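Local atomic coordinates of pollen allergen Phl p 6 (Phleum pratense, PDB entry 6TRK), a protein that is a timothy grass pollen allergen of the Poa p IX/Phl p VI family, an all-helical protein whose biochemical role in pollen is not firmly established. Residues T5-L10 with A56-P61; E12-S17 with V43-N48; A20-T25 with K35-A40; N68-A73 with L88-A93. The protein carries 1 engineered substitution. One frame throughout, in Å; residues are numbered along the deposited sequence. Where two conformers were deposited one is given.

Interaction 1: residues T5-L10 with A56-P61; sequences TEEQKL and APQLVP
E7 and Q58 form the polar part of this contact through a single side-chain hydrogen bond, Q58 NE2 to E7 OE2 at 2.8 Å. The N-H points at the oxygen with an angle of 154°; OE2 receives it on its anti lone pair, the one turned away from OE1, and lies close to the amide plane of Q58. The carboxylate and amide planes are nevertheless twisted 51° apart. An extended E7 chain carries its acid group across to the turn, whereas in Q58 chi1 of 68° puts CG between the backbone N and carbonyl carbon, and the chain then bends at chi2. Water 1 donates a second bond to E7 OE2 and a weak one to the backbone O of Q58.

The turn that receives E7 links two helices of an up-and-down four-helix bundle. A56 is the first residue to leave helical geometry after helix 30-55, and L59 N bonds back to A56 O as the chain swings toward helix 60-76.

Apolar contacts lie beside the polar bridge. L10 CD1 approaches A56 CB at 3.6 Å, while E6 CG and E7 CG touch the same methyl more distantly. L10 and L59 pass alongside, pointing opposite ways, L59 CD2 resting 3.9 Å from L10 CB and lying equally near the backbone O of E7. L10 also packs on D51 and A52 of helix 30-55.

Interaction 2: residues E12-S17 with V43-N48; sequences EDVNAS and VSYKRN. Engineered in segment 43-48: Y45 (natural residue Ser).
N48 reaches across to S17 with its amide, ND2 donating to S17 OG at 3.0 Å with an N-H...O angle of 154°. The hydroxyl oxygen lies only 9° out of the amide plane, so the N-H is used in line with that plane. ND2 has a second partner in water 2, which in turn donates to the backbone O of V14. V14 and N48 cross obliquely, the CG2 branch of V14 meeting N48 CB at 3.9 Å. The other branch, CG1, turns to the ring of Y45, an engineered residue (serine in the natural protein), and meets it loosely at the edge, 4.4 Å from CD1. Water 2 also lies at the edge of that ring, in its plane. A turn before N48, S44 OG lies 3.6 Å from S17 CB, and water 3 joins S44 OG to the backbone O of S17.

The two helices run antiparallel at 173°, their axes 9.5 Å apart, as adjacent members of the bundle. Toward helix 82-98, V14 packs on F90 and N15 touches L94, while the ring of Y45 meets that of F41 within helix 30-55.

Interaction 3: residues A20-T25 with K35-A40; sequences AAMATT and KTFEAA
A21 sets its methyl obliquely against the ring of F37, CB lying 3.7 Å from CE1. The same CB touches A40 CB at 4.1 Å, and the two small residues let the backbones come together here, with A21 CA and A40 CA only 5.2 Å apart. M22 reaches the ring with both backbone and side chain: its N lies in the ring plane at the edge of F37, 3.8 Å from CD1, and its CG is 3.9 Å from CE1, the M22 side chain lying alongside that of F37. M22 also packs on Y83 and V87 of helix 82-98.

The contact belongs to the helical hairpin formed by helix 2-23 and helix 30-55, close to the loop that reverses the chain. F37 is shared with the core of the bundle, its ring meeting F86 and Y83 edge-to-face and also touching F41.

T24 comes next, near the end of the first helix. Its OG1, placed between the backbone N and carbonyl carbon (chi1 71°), donates to A21 O at 2.7 Å, and that carbonyl accepts T24 N as well. With its hydroxyl turned back on its own helix, T24 presents OG1 to T36 CG2 at 3.5 Å, while T24 CG2 leans on A40 CB. The hydroxyl of T36 bonds to D32 O. T25 repeats the pattern: OG1 donates to M22 O, which also accepts T25 N, and the methyl CG2 lies 3.7 Å from F37 CB, the two side chains running side by side in the same direction.

Interaction 4: residues N68-A73 with L88-A93; sequences NAAYNA and LHFSEA. With ZN (zinc ion), chain C.
H89 leans over A73, meeting the facing helix with CB and with ring atoms CG, ND1 and CE1. Its CB lies against backbone, 4.0 Å from A69 O and about as far from A70 CA. CG stands anti to the carbonyl carbon (chi1 -67°), and the ring turns one face to A73 CB. That methyl makes a CH-pi contact, 3.7 Å from the ring centroid and 27° off the normal. It is displaced toward ND1, nearest at 3.4 Å, with CG and CE1 slightly farther. ND1 is hydrogen-bonded to A85 O, one turn back, which ties down that side of the ring and would restrict its rotation. Over the opposite face, offset toward the rim, lies L88 CG.

Alanines line the rest of the interface: A70 CB meets F90 CB at 3.7 Å and sits at the edge of the F90 ring, and A69 CB faces A93 CB. Such small side chains allow the antiparallel helix axes to approach to 7.7 Å. E92 takes no part here; its chain, extended beyond CG, binds a zinc ion through OE1 at 2.0 Å, with H104 and water 4.

Helix 60-76 and helix 82-98 form the second hairpin of the bundle. F90 projects from it into the core, where its ring meets F18 of helix 2-23 and F41 of helix 30-55, and F90 and A93 also rest on V66 of helix 60-76.

How the interactions relate
From the N terminus, helix 2-23 supplies the first segment of three contacts in turn. Interaction 1 closes the widest loop, bringing the start of that helix to the turn before helix 60-76. Interaction 2 is nested within it and interaction 3 within interaction 2, and both join helix 2-23 to helix 30-55 at successive levels of one hairpin; interactions 1 and 3 lie on opposite sides of the chain's centre, about 24 Å apart between centres. Interaction 4 follows in series and closes the hairpin of helix 60-76 and helix 82-98. No loops cross. One place where the hairpins meet is the packing of V14 CG1 of interaction 2 on F90 CZ of interaction 4 at 3.7 Å.

Interaction 1: residues T5-L10 with A56-P61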
loop_
_atom_site.group_PDB
_atom_site.type_symbol
_atom_site.label_atom_id
_atom_site.label_comp_id
_atom_site.label_asym_id
_atom_site.label_seq_id
_atom_site.Cartn_x
_atom_site.Cartn_y
_atom_site.Cartn_z
ATOM N N THR A 5 -16.138 -9.533 -5.660
ATOM C CA THR A 5 -16.342 -8.210 -6.241
ATOM C C THR A 5 -16.075 -7.124 -5.204
ATOM O O THR A 5 -15.496 -6.073 -5.522
ATOM C CB THR A 5 -17.752 -8.074 -6.803
ATOM O OG1 THR A 5 -17.931 -8.999 -7.884
ATOM C CG2 THR A 5 -17.968 -6.665 -7.328
ATOM N N GLU A 6 -16.494 -7.349 -3.959
ATOM C CA GLU A 6 -16.239 -6.350 -2.923
ATOM C C GLU A 6 -14.747 -6.286 -2.579
ATOM O O GLU A 6 -14.197 -5.182 -2.405
ATOM C CB GLU A 6 -17.086 -6.642 -1.677
ATOM C CG GLU A 6 -16.904 -5.625 -0.541
ATOM C CD GLU A 6 -17.179 -4.186 -0.965
ATOM O OE1 GLU A 6 -16.289 -3.312 -0.793
ATOM O OE2 GLU A 6 -18.289 -3.932 -1.466
ATOM N N GLU A 7 -14.080 -7.443 -2.486
ATOM C CA GLU A 7 -12.638 -7.453 -2.249
ATOM C C GLU A 7 -11.899 -6.674 -3.336
ATOM O O GLU A 7 -10.985 -5.900 -3.041
ATOM C CB GLU A 7 -12.100 -8.882 -2.170
ATOM C CG GLU A 7 -12.671 -9.683 -1.025
ATOM C CD GLU A 7 -12.257 -11.156 -1.048
ATOM O OE1 GLU A 7 -11.539 -11.575 -1.984
ATOM O OE2 GLU A 7 -12.664 -11.890 -0.130
ATOM N N GLN A 8 -12.270 -6.868 -4.599
ATOM C CA GLN A 8 -11.567 -6.169 -5.677
ATOM C C GLN A 8 -11.745 -4.657 -5.577
ATOM O O GLN A 8 -10.791 -3.896 -5.829
ATOM C CB GLN A 8 -12.059 -6.678 -7.028
ATOM C CG GLN A 8 -11.432 -7.992 -7.469
ATOM N N LYS A 9 -12.961 -4.196 -5.249
ATOM C CA LYS A 9 -13.178 -2.771 -5.050
ATOM C C LYS A 9 -12.307 -2.215 -3.926
ATOM O O LYS A 9 -11.753 -1.123 -4.041
ATOM C CB LYS A 9 -14.646 -2.490 -4.716
ATOM C CG LYS A 9 -15.599 -2.515 -5.888
ATOM N N LEU A 10 -12.216 -2.939 -2.815
ATOM C CA LEU A 10 -11.385 -2.465 -1.708
ATOM C C LEU A 10 -9.913 -2.438 -2.099
ATOM O O LEU A 10 -9.193 -1.478 -1.769
ATOM C CB LEU A 10 -11.615 -3.334 -0.469
ATOM C CG LEU A 10 -13.004 -3.214 0.175
ATOM C CD1 LEU A 10 -13.332 -4.385 1.068
ATOM C CD2 LEU A 10 -13.108 -1.925 0.970
ATOM N N ALA A 56 -15.765 -6.696 4.039
ATOM C CA ALA A 56 -15.082 -7.888 3.550
ATOM C C ALA A 56 -14.016 -8.304 4.546
ATOM O O ALA A 56 -12.812 -8.276 4.243
ATOM C CB ALA A 56 -14.452 -7.642 2.185
ATOM N N PRO A 57 -14.421 -8.685 5.751
ATOM C CA PRO A 57 -13.435 -8.953 6.801
ATOM C C PRO A 57 -12.458 -10.058 6.462
ATOM O O PRO A 57 -11.373 -10.086 7.050
ATOM C CB PRO A 57 -14.297 -9.307 8.026
ATOM C CG PRO A 57 -15.699 -9.505 7.505
ATOM C CD PRO A 57 -15.815 -8.742 6.234
ATOM N N GLN A 58 -12.792 -10.955 5.522
ATOM C CA GLN A 58 -11.854 -11.981 5.095
ATOM C C GLN A 58 -10.624 -11.394 4.414
ATOM O O GLN A 58 -9.585 -12.052 4.337
ATOM C CB GLN A 58 -12.565 -12.957 4.142
ATOM C CG GLN A 58 -12.952 -12.349 2.799
ATOM C CD GLN A 58 -14.298 -11.580 2.785
ATOM O OE1 GLN A 58 -14.936 -11.309 3.829
ATOM N NE2 GLN A 58 -14.737 -11.223 1.581
ATOM N N LEU A 59 -10.724 -10.171 3.897
ATOM C CA LEU A 59 -9.583 -9.529 3.247
ATOM C C LEU A 59 -8.614 -8.920 4.249
ATOM O O LEU A 59 -7.467 -8.629 3.899
ATOM C CB LEU A 59 -10.103 -8.454 2.299
ATOM C CG LEU A 59 -9.148 -7.677 1.397
ATOM C CD1 LEU A 59 -8.472 -8.623 0.436
ATOM C CD2 LEU A 59 -9.919 -6.622 0.643
ATOM N N VAL A 60 -9.061 -8.684 5.490
ATOM C CA VAL A 60 -8.249 -7.902 6.426
ATOM C C VAL A 60 -6.887 -8.540 6.690
ATOM O O VAL A 60 -5.882 -7.807 6.707
ATOM C CB VAL A 60 -9.041 -7.653 7.722
ATOM C CG1 VAL A 60 -8.155 -7.051 8.789
ATOM C CG2 VAL A 60 -10.202 -6.749 7.417
ATOM N N PRO A 61 -6.775 -9.850 6.946
ATOM C CA PRO A 61 -5.436 -10.424 7.179
ATOM C C PRO A 61 -4.515 -10.291 5.994
ATOM O O PRO A 61 -3.286 -10.212 6.171
ATOM C CB PRO A 61 -5.708 -11.905 7.471
ATOM C CG PRO A 61 -7.159 -11.994 7.755
ATOM C CD PRO A 61 -7.846 -10.853 7.113
HETATM O O HOH W 1 -10.103 -12.698 0.993
#

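Interaction 2: residues E12-S17 with V43-N48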
loop_
_atom_site.group_PDB
_atom_site.type_symbol
_atom_site.label_atom_id
_atom_site.label_comp_id
_atom_site.label_asym_id
_atom_site.label_seq_id
_atom_site.Cartn_x
_atom_site.Cartn_y
_atom_site.Cartn_z
ATOM N N GLU A 12 -8.744 -1.955 -5.039
ATOM C CA GLU A 12 -8.589 -0.785 -5.894
ATOM C C GLU A 12 -8.550 0.514 -5.083
ATOM O O GLU A 12 -7.740 1.399 -5.376
ATOM C CB GLU A 12 -9.715 -0.747 -6.927
ATOM C CG GLU A 12 -9.733 0.546 -7.760
ATOM C CD GLU A 12 -8.397 0.839 -8.427
ATOM O OE1 GLU A 12 -8.081 2.040 -8.626
ATOM O OE2 GLU A 12 -7.660 -0.123 -8.756
ATOM N N ASP A 13 -9.419 0.655 -4.080
ATOM C CA ASP A 13 -9.398 1.862 -3.245
ATOM C C ASP A 13 -8.099 1.981 -2.458
ATOM O O ASP A 13 -7.553 3.083 -2.303
ATOM C CB ASP A 13 -10.581 1.864 -2.286
ATOM C CG ASP A 13 -11.888 2.290 -2.958
ATOM O OD1 ASP A 13 -11.828 3.138 -3.866
ATOM O OD2 ASP A 13 -12.958 1.796 -2.563
ATOM N N VAL A 14 -7.589 0.866 -1.943
ATOM C CA VAL A 14 -6.295 0.910 -1.246
ATOM C C VAL A 14 -5.195 1.395 -2.173
ATOM O O VAL A 14 -4.357 2.227 -1.802
ATOM C CB VAL A 14 -5.966 -0.504 -0.680
ATOM C CG1 VAL A 14 -4.515 -0.577 -0.201
ATOM C CG2 VAL A 14 -6.881 -0.880 0.451
ATOM N N ASN A 15 -5.191 0.909 -3.416
ATOM C CA ASN A 15 -4.155 1.315 -4.361
ATOM C C ASN A 15 -4.262 2.789 -4.731
ATOM O O ASN A 15 -3.250 3.487 -4.785
ATOM C CB ASN A 15 -4.243 0.403 -5.589
ATOM C CG ASN A 15 -2.919 0.240 -6.273
ATOM O OD1 ASN A 15 -1.894 0.823 -5.879
ATOM N ND2 ASN A 15 -2.907 -0.599 -7.300
ATOM N N ALA A 16 -5.468 3.283 -4.933
ATOM C CA ALA A 16 -5.652 4.683 -5.285
ATOM C C ALA A 16 -5.200 5.604 -4.155
ATOM O O ALA A 16 -4.558 6.626 -4.410
ATOM C CB ALA A 16 -7.124 4.928 -5.651
ATOM N N SER A 17 -5.527 5.254 -2.905
ATOM C CA SER A 17 -5.057 6.068 -1.770
ATOM C C SER A 17 -3.543 6.014 -1.630
ATOM O O SER A 17 -2.895 7.019 -1.298
ATOM C CB SER A 17 -5.713 5.580 -0.494
ATOM O OG SER A 17 -7.093 5.798 -0.499
ATOM N N VAL A 43 -3.425 8.002 7.169
ATOM C CA VAL A 43 -4.794 8.531 7.262
ATOM C C VAL A 43 -5.725 7.783 6.317
ATOM O O VAL A 43 -6.787 7.311 6.708
ATOM C CB VAL A 43 -4.806 10.044 6.945
ATOM C CG1 VAL A 43 -6.252 10.545 6.795
ATOM C CG2 VAL A 43 -4.066 10.839 8.017
ATOM N N SER A 44 -5.364 7.721 5.035
ATOM C CA SER A 44 -6.291 7.131 4.082
ATOM C C SER A 44 -6.341 5.608 4.176
ATOM O O SER A 44 -7.418 5.021 3.999
ATOM C CB SER A 44 -5.898 7.570 2.671
ATOM O OG SER A 44 -4.539 7.272 2.400
ATOM N N TYR A 45 -5.209 4.960 4.504
ATOM C CA TYR A 45 -5.206 3.511 4.626
ATOM C C TYR A 45 -6.117 3.060 5.760
ATOM O O TYR A 45 -6.869 2.097 5.606
ATOM C CB TYR A 45 -3.786 2.970 4.855
ATOM C CG TYR A 45 -3.784 1.461 5.076
ATOM C CD1 TYR A 45 -3.902 0.572 4.000
ATOM C CD2 TYR A 45 -3.689 0.933 6.336
ATOM C CE1 TYR A 45 -3.912 -0.783 4.196
ATOM C CE2 TYR A 45 -3.698 -0.436 6.526
ATOM C CZ TYR A 45 -3.787 -1.278 5.446
ATOM O OH TYR A 45 -3.808 -2.649 5.654
ATOM N N LYS A 46 -6.058 3.755 6.909
ATOM C CA LYS A 46 -6.915 3.380 8.039
ATOM C C LYS A 46 -8.393 3.475 7.676
ATOM O O LYS A 46 -9.195 2.613 8.073
ATOM C CB LYS A 46 -6.549 4.238 9.260
ATOM C CG LYS A 46 -5.213 3.804 9.863
ATOM C CD LYS A 46 -4.932 4.478 11.214
ATOM C CE LYS A 46 -3.716 3.844 11.899
ATOM N N ARG A 47 -8.766 4.458 6.862
ATOM C CA ARG A 47 -10.161 4.527 6.436
ATOM C C ARG A 47 -10.499 3.347 5.527
ATOM O O ARG A 47 -11.565 2.741 5.682
ATOM C CB ARG A 47 -10.436 5.854 5.740
ATOM C CG ARG A 47 -10.343 7.050 6.671
ATOM C CD ARG A 47 -10.385 8.374 5.864
ATOM N NE ARG A 47 -10.160 9.530 6.705
ATOM C CZ ARG A 47 -9.691 10.703 6.271
ATOM N NH1 ARG A 47 -9.405 10.867 4.995
ATOM N NH2 ARG A 47 -9.527 11.688 7.141
ATOM N N ASN A 48 -9.592 2.991 4.597
ATOM C CA ASN A 48 -9.856 1.859 3.717
ATOM C C ASN A 48 -9.925 0.547 4.494
ATOM O O ASN A 48 -10.754 -0.315 4.188
ATOM C CB ASN A 48 -8.781 1.765 2.619
ATOM C CG ASN A 48 -8.906 2.876 1.575
ATOM O OD1 ASN A 48 -10.011 3.263 1.187
ATOM N ND2 ASN A 48 -7.769 3.372 1.110
HETATM O O HOH W 2 -4.683 2.788 1.125
HETATM O O HOH W 3 -3.604 9.004 0.535
#

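Interaction 3: residues A20-T25 with K35-A40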
loop_
_atom_site.group_PDB
_atom_site.type_symbol
_atom_site.label_atom_id
_atom_site.label_comp_id
_atom_site.label_asym_id
_atom_site.label_seq_id
_atom_site.Cartn_x
_atom_site.Cartn_y
_atom_site.Cartn_z
ATOM N N ALA A 20 -2.100 8.343 -4.108
ATOM C CA ALA A 20 -2.245 9.720 -3.606
ATOM C C ALA A 20 -1.212 10.026 -2.526
ATOM O O ALA A 20 -0.626 11.100 -2.499
ATOM C CB ALA A 20 -3.673 9.922 -3.095
ATOM N N ALA A 21 -0.921 9.072 -1.648
ATOM C CA ALA A 21 0.134 9.332 -0.673
ATOM C C ALA A 21 1.496 9.525 -1.331
ATOM O O ALA A 21 2.294 10.380 -0.909
ATOM C CB ALA A 21 0.167 8.184 0.334
ATOM N N MET A 22 1.800 8.730 -2.352
ATOM C CA MET A 22 3.056 8.932 -3.065
ATOM C C MET A 22 3.126 10.335 -3.658
ATOM O O MET A 22 4.183 10.976 -3.637
ATOM C CB MET A 22 3.191 7.875 -4.156
ATOM C CG MET A 22 3.378 6.473 -3.598
ATOM S SD MET A 22 3.490 5.204 -4.866
ATOM C CE MET A 22 5.005 5.695 -5.700
ATOM N N ALA A 23 1.999 10.835 -4.170
ATOM C CA ALA A 23 1.998 12.162 -4.796
ATOM C C ALA A 23 2.414 13.263 -3.824
ATOM O O ALA A 23 2.956 14.288 -4.248
ATOM C CB ALA A 23 0.620 12.455 -5.370
ATOM N N THR A 24 2.207 13.059 -2.519
ATOM C CA THR A 24 2.564 14.101 -1.564
ATOM C C THR A 24 4.069 14.294 -1.422
ATOM O O THR A 24 4.493 15.300 -0.835
ATOM C CB THR A 24 1.966 13.846 -0.180
ATOM O OG1 THR A 24 2.625 12.726 0.453
ATOM C CG2 THR A 24 0.475 13.660 -0.257
ATOM N N THR A 25 4.894 13.389 -1.945
ATOM C CA THR A 25 6.334 13.532 -1.901
ATOM C C THR A 25 6.914 14.302 -3.097
ATOM O O THR A 25 8.137 14.471 -3.159
ATOM C CB THR A 25 7.017 12.154 -1.829
ATOM O OG1 THR A 25 6.863 11.473 -3.076
ATOM C CG2 THR A 25 6.414 11.301 -0.686
ATOM N N LYS A 35 8.739 10.333 5.699
ATOM C CA LYS A 35 7.880 10.824 6.774
ATOM C C LYS A 35 6.622 11.477 6.226
ATOM O O LYS A 35 5.535 11.316 6.794
ATOM C CB LYS A 35 8.654 11.801 7.649
ATOM C CG LYS A 35 7.917 12.310 8.866
ATOM C CD LYS A 35 8.625 13.527 9.539
ATOM C CE LYS A 35 10.101 13.745 9.125
ATOM N NZ LYS A 35 10.339 14.810 8.070
ATOM N N THR A 36 6.754 12.219 5.114
ATOM C CA THR A 36 5.607 12.851 4.472
ATOM C C THR A 36 4.654 11.807 3.909
ATOM O O THR A 36 3.434 11.861 4.142
ATOM C CB THR A 36 6.108 13.801 3.376
ATOM O OG1 THR A 36 6.874 14.889 3.958
ATOM C CG2 THR A 36 4.958 14.352 2.543
ATOM N N PHE A 37 5.199 10.838 3.173
ATOM C CA PHE A 37 4.381 9.770 2.606
ATOM C C PHE A 37 3.645 9.004 3.704
ATOM O O PHE A 37 2.440 8.724 3.608
ATOM C CB PHE A 37 5.285 8.804 1.804
ATOM C CG PHE A 37 4.655 7.475 1.568
ATOM C CD1 PHE A 37 3.790 7.287 0.515
ATOM C CD2 PHE A 37 4.876 6.417 2.415
ATOM C CE1 PHE A 37 3.173 6.077 0.288
ATOM C CE2 PHE A 37 4.223 5.196 2.227
ATOM C CZ PHE A 37 3.394 5.025 1.166
ATOM N N GLU A 38 4.374 8.638 4.752
ATOM C CA GLU A 38 3.807 7.800 5.788
ATOM C C GLU A 38 2.657 8.496 6.502
ATOM O O GLU A 38 1.638 7.863 6.816
ATOM C CB GLU A 38 4.891 7.399 6.773
ATOM C CG GLU A 38 4.483 6.242 7.635
ATOM C CD GLU A 38 3.748 6.676 8.877
ATOM O OE1 GLU A 38 3.091 5.816 9.501
ATOM O OE2 GLU A 38 3.818 7.875 9.224
ATOM N N ALA A 39 2.790 9.799 6.754
ATOM C CA ALA A 39 1.707 10.545 7.385
ATOM C C ALA A 39 0.474 10.610 6.496
ATOM O O ALA A 39 -0.657 10.495 6.984
ATOM C CB ALA A 39 2.187 11.944 7.733
ATOM N N ALA A 40 0.670 10.786 5.198
ATOM C CA ALA A 40 -0.467 10.810 4.294
ATOM C C ALA A 40 -1.059 9.423 4.123
ATOM O O ALA A 40 -2.290 9.257 4.083
ATOM C CB ALA A 40 -0.039 11.380 2.933
#

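Interaction 4: residues N68-A73 with L88-A93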
loop_
_atom_site.group_PDB
_atom_site.type_symbol
_atom_site.label_atom_id
_atom_site.label_comp_id
_atom_site.label_asym_id
_atom_site.label_seq_id
_atom_site.Cartn_x
_atom_site.Cartn_y
_atom_site.Cartn_z
ATOM N N ASN A 68 2.344 -4.852 6.512
ATOM C CA ASN A 68 3.517 -5.292 7.257
ATOM C C ASN A 68 4.714 -5.479 6.339
ATOM O O ASN A 68 5.850 -5.129 6.688
ATOM C CB ASN A 68 3.179 -6.581 8.016
ATOM C CG ASN A 68 2.232 -6.326 9.191
ATOM O OD1 ASN A 68 2.201 -5.215 9.735
ATOM N ND2 ASN A 68 1.444 -7.337 9.574
ATOM N N ALA A 69 4.497 -6.075 5.179
ATOM C CA ALA A 69 5.614 -6.258 4.251
ATOM C C ALA A 69 6.301 -4.925 3.957
ATOM O O ALA A 69 7.538 -4.810 3.950
ATOM C CB ALA A 69 5.108 -6.873 2.945
ATOM N N ALA A 70 5.485 -3.907 3.677
ATOM C CA ALA A 70 6.005 -2.597 3.318
ATOM C C ALA A 70 6.621 -1.859 4.501
ATOM O O ALA A 70 7.723 -1.315 4.384
ATOM C CB ALA A 70 4.867 -1.766 2.716
ATOM N N TYR A 71 5.914 -1.812 5.636
ATOM C CA TYR A 71 6.427 -1.124 6.808
ATOM C C TYR A 71 7.719 -1.764 7.290
ATOM O O TYR A 71 8.680 -1.070 7.628
ATOM C CB TYR A 71 5.389 -1.131 7.916
ATOM C CG TYR A 71 5.911 -0.449 9.164
ATOM C CD1 TYR A 71 5.748 0.920 9.337
ATOM C CD2 TYR A 71 6.587 -1.165 10.140
ATOM C CE1 TYR A 71 6.231 1.550 10.459
ATOM C CE2 TYR A 71 7.076 -0.531 11.282
ATOM C CZ TYR A 71 6.897 0.823 11.423
ATOM O OH TYR A 71 7.377 1.464 12.537
ATOM N N ASN A 72 7.784 -3.107 7.247
ATOM C CA ASN A 72 8.982 -3.757 7.750
ATOM C C ASN A 72 10.162 -3.572 6.803
ATOM O O ASN A 72 11.301 -3.396 7.252
ATOM C CB ASN A 72 8.717 -5.239 8.030
ATOM C CG ASN A 72 7.892 -5.470 9.291
ATOM O OD1 ASN A 72 8.049 -4.779 10.296
ATOM N ND2 ASN A 72 7.025 -6.458 9.258
ATOM N N ALA A 73 9.932 -3.580 5.477
ATOM C CA ALA A 73 11.040 -3.317 4.567
ATOM C C ALA A 73 11.586 -1.909 4.783
ATOM O O ALA A 73 12.806 -1.703 4.800
ATOM C CB ALA A 73 10.564 -3.509 3.118
ATOM N N LEU A 88 8.045 -0.164 -3.094
ATOM C CA LEU A 88 8.285 -1.399 -3.832
ATOM C C LEU A 88 7.536 -2.563 -3.208
ATOM O O LEU A 88 6.901 -3.361 -3.907
ATOM C CB LEU A 88 9.789 -1.671 -3.899
ATOM C CG LEU A 88 10.218 -2.991 -4.485
ATOM C CD1 LEU A 88 9.851 -3.045 -5.943
ATOM C CD2 LEU A 88 11.717 -3.152 -4.344
ATOM N N HIS A 89 7.639 -2.727 -1.892
ATOM C CA HIS A 89 7.044 -3.929 -1.304
ATOM C C HIS A 89 5.536 -3.809 -1.147
ATOM O O HIS A 89 4.815 -4.807 -1.299
ATOM C CB HIS A 89 7.725 -4.245 0.018
ATOM C CG HIS A 89 9.150 -4.656 -0.159
ATOM N ND1 HIS A 89 10.195 -3.751 -0.238
ATOM C CD2 HIS A 89 9.694 -5.877 -0.359
ATOM C CE1 HIS A 89 11.323 -4.402 -0.446
ATOM N NE2 HIS A 89 11.046 -5.700 -0.533
ATOM N N PHE A 90 5.032 -2.594 -0.939
ATOM C CA PHE A 90 3.586 -2.418 -0.878
ATOM C C PHE A 90 2.946 -2.767 -2.225
ATOM O O PHE A 90 1.985 -3.543 -2.302
ATOM C CB PHE A 90 3.229 -0.964 -0.464
ATOM C CG PHE A 90 1.775 -0.826 -0.077
ATOM C CD1 PHE A 90 0.844 -0.483 -1.026
ATOM C CD2 PHE A 90 1.349 -1.074 1.224
ATOM C CE1 PHE A 90 -0.506 -0.388 -0.705
ATOM C CE2 PHE A 90 0.004 -1.006 1.563
ATOM C CZ PHE A 90 -0.919 -0.646 0.574
ATOM N N SER A 91 3.480 -2.220 -3.293
ATOM C CA SER A 91 2.883 -2.456 -4.604
ATOM C C SER A 91 2.992 -3.920 -5.025
ATOM O O SER A 91 2.033 -4.470 -5.563
ATOM C CB SER A 91 3.533 -1.550 -5.634
ATOM O OG SER A 91 4.912 -1.722 -5.738
ATOM N N GLU A 92 4.137 -4.569 -4.761
ATOM C CA GLU A 92 4.285 -5.988 -5.117
ATOM C C GLU A 92 3.391 -6.875 -4.259
ATOM O O GLU A 92 2.735 -7.806 -4.764
ATOM C CB GLU A 92 5.754 -6.445 -5.033
ATOM C CG GLU A 92 6.618 -5.901 -6.183
ATOM C CD GLU A 92 7.938 -6.540 -6.381
ATOM O OE1 GLU A 92 8.618 -6.107 -7.355
ATOM O OE2 GLU A 92 8.348 -7.421 -5.601
ATOM N N ALA A 93 3.343 -6.629 -2.954
ATOM C CA ALA A 93 2.516 -7.480 -2.100
ATOM C C ALA A 93 1.034 -7.309 -2.405
ATOM O O ALA A 93 0.279 -8.276 -2.359
ATOM C CB ALA A 93 2.827 -7.178 -0.634
HETATM ZN ZN ZN C . 10.313 -6.985 -7.835
HETATM O O HOH W 4 11.818 -6.250 -6.769
#